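Local structure of xylulose kinase (Escherichia coli, 2ITM) at residues A[40-45]-A[92-97]. The protein phosphorylates D-xylulose to D-xylulose 5-phosphate with ATP, as a homodimeric sugar kinase of the FGGY family. Numbering follows the deposited sequence.
Sequences WSEQDP and PAILWN. With XUL (D-xylulose), chain C.
The carbonyl oxygen of A93 takes two donors from residues 40-45: Q43 N gives it a hydrogen bond of 3.2 Å, on a lone pair in the carbonyl plane, and E42 CA makes a CA-H...O contact with it. Q43 O in turn receives A93 N at 2.8 Å. This reciprocal pair, Q43 with A93, is a hydrogen-bonded antiparallel bridge; E42 and I94 form the adjoining non-hydrogen-bonded one. Past the bridges, L95 N reaches S41 O at 3.0 Å in a nearly straight bond (172° at the hydrogen). Two backbone bonds thus join a short two-stranded sheet in the N-terminal FGGY domain, and the third carries the pairing one step beyond it.

Side chains meet around the bridges. L95 lays its CD1 methyl against the end of Q43, the two chains crossing at about a right angle, while its CG rests on S41 O. On the face of E42 and I94, the extended E42 chain brings OE1 to 3.7 Å from P92 CB, and its other oxygen, OE2, forms salt bridges with R100 and R91. CG of N97 stands between its backbone N and carbonyl carbon (chi1 56°), which turns the side chain back toward S41; the amide nitrogen ND2 then lies 2.9 Å from S41 OG.

Between L95 and N97, W96 faces the sugar. D-xylulose O4 sits over one face of the indole, offset toward the rim, 3.1 Å from CE3; N97 CB lies over the opposite face, also offset toward the rim, and T9 OG1 hydrogen-bonds NE1. An alanine here would probably leave O4 without its aromatic surface and T9 without its indole partner. The chemistry implies a division of labour: backbone bonds tie residues 92-97 to residues 40-45, and just past the paired part the W96 ring offers one face to the sugar.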
# COMPACT_ATOMS: atom_id res chain seq x y z
N TRP A 40 1.76 25.90 11.64
CA TRP A 40 1.28 26.82 12.65
C TRP A 40 -0.02 26.29 13.20
O TRP A 40 -0.90 25.86 12.45
CB TRP A 40 1.13 28.25 12.19
CG TRP A 40 2.40 28.94 11.92
CD1 TRP A 40 3.54 28.40 11.42
CD2 TRP A 40 2.68 30.33 12.11
NE1 TRP A 40 4.51 29.36 11.29
CE2 TRP A 40 4.00 30.55 11.71
CE3 TRP A 40 1.93 31.41 12.58
CZ2 TRP A 40 4.59 31.80 11.76
CZ3 TRP A 40 2.52 32.64 12.63
CH2 TRP A 40 3.83 32.83 12.22
N SER A 41 -0.13 26.33 14.51
CA SER A 41 -1.33 25.93 15.22
C SER A 41 -1.56 26.89 16.36
O SER A 41 -0.80 26.92 17.31
CB SER A 41 -1.19 24.49 15.72
OG SER A 41 -2.44 23.96 16.10
N GLU A 42 -2.61 27.69 16.24
CA GLU A 42 -2.81 28.79 17.16
C GLU A 42 -4.27 28.89 17.60
O GLU A 42 -5.17 28.48 16.90
CB GLU A 42 -2.40 30.11 16.50
CG GLU A 42 -0.90 30.26 16.28
CD GLU A 42 -0.56 31.57 15.61
OE1 GLU A 42 -1.47 32.17 15.01
OE2 GLU A 42 0.58 31.97 15.71
N GLN A 43 -4.47 29.46 18.78
CA GLN A 43 -5.78 29.86 19.23
C GLN A 43 -5.75 31.21 19.91
O GLN A 43 -4.74 31.62 20.47
CB GLN A 43 -6.39 28.80 20.15
CG GLN A 43 -6.92 27.59 19.44
CD GLN A 43 -7.25 26.44 20.37
OE1 GLN A 43 -8.04 25.59 20.03
NE2 GLN A 43 -6.63 26.42 21.53
N ASP A 44 -6.87 31.91 19.86
CA ASP A 44 -7.04 33.18 20.55
C ASP A 44 -7.52 32.95 21.98
O ASP A 44 -8.59 32.40 22.21
CB ASP A 44 -8.00 34.07 19.76
CG ASP A 44 -8.55 35.22 20.57
OD1 ASP A 44 -9.56 35.80 20.14
OD2 ASP A 44 -8.05 35.64 21.63
N PRO A 45 -6.71 33.36 22.94
CA PRO A 45 -6.96 33.00 24.33
C PRO A 45 -8.31 33.53 24.77
O PRO A 45 -8.92 32.98 25.67
CB PRO A 45 -5.81 33.68 25.08
CG PRO A 45 -4.75 33.82 24.11
CD PRO A 45 -5.42 34.04 22.78
N PRO A 92 -1.41 35.50 19.35
CA PRO A 92 -2.18 34.28 19.53
C PRO A 92 -1.36 33.17 20.18
O PRO A 92 -0.15 33.12 20.01
CB PRO A 92 -2.58 33.89 18.08
CG PRO A 92 -2.55 35.15 17.35
CD PRO A 92 -1.42 35.92 17.95
N ALA A 93 -2.02 32.32 20.95
CA ALA A 93 -1.36 31.22 21.61
C ALA A 93 -0.78 30.22 20.62
O ALA A 93 -1.45 29.77 19.72
CB ALA A 93 -2.28 30.54 22.60
N ILE A 94 0.49 29.89 20.80
CA ILE A 94 1.15 28.88 20.01
C ILE A 94 1.05 27.51 20.66
O ILE A 94 1.67 27.27 21.68
CB ILE A 94 2.62 29.25 19.83
CG1 ILE A 94 2.76 30.63 19.22
CG2 ILE A 94 3.35 28.20 19.04
CD1 ILE A 94 4.14 31.11 19.22
N LEU A 95 0.27 26.61 20.06
CA LEU A 95 -0.15 25.40 20.73
C LEU A 95 0.86 24.24 20.73
O LEU A 95 1.90 24.30 20.09
CB LEU A 95 -1.48 24.92 20.18
CG LEU A 95 -2.59 25.94 20.01
CD1 LEU A 95 -3.84 25.23 19.59
CD2 LEU A 95 -2.78 26.71 21.29
N TRP A 96 0.52 23.19 21.47
CA TRP A 96 1.35 22.01 21.58
C TRP A 96 1.60 21.35 20.24
O TRP A 96 2.66 20.79 20.02
CB TRP A 96 0.69 21.00 22.53
CG TRP A 96 -0.60 20.52 22.01
CD1 TRP A 96 -1.78 21.12 22.13
CD2 TRP A 96 -0.82 19.34 21.24
NE1 TRP A 96 -2.76 20.40 21.49
CE2 TRP A 96 -2.18 19.30 20.93
CE3 TRP A 96 -0.00 18.31 20.77
CZ2 TRP A 96 -2.75 18.27 20.20
CZ3 TRP A 96 -0.56 17.30 20.05
CH2 TRP A 96 -1.92 17.28 19.77
N ASN A 97 0.62 21.41 19.35
CA ASN A 97 0.74 20.81 18.03
C ASN A 97 1.24 21.75 16.93
O ASN A 97 1.18 21.43 15.75
CB ASN A 97 -0.56 20.13 17.62
CG ASN A 97 -1.75 21.07 17.65
OD1 ASN A 97 -2.81 20.73 17.18
ND2 ASN A 97 -1.57 22.23 18.21
C1 XUL C . 2.47 16.12 25.18
C2 XUL C . 1.07 15.54 25.21
C3 XUL C . -0.02 16.36 25.80
C4 XUL C . -0.94 16.69 24.65
C5 XUL C . -1.88 17.84 24.95
O1 XUL C . 3.14 15.90 26.40
O2 XUL C . 0.70 14.59 24.24
O3 XUL C . 0.57 17.56 26.21
O4 XUL C . -0.08 17.04 23.60
O5 XUL C . -1.60 18.33 26.22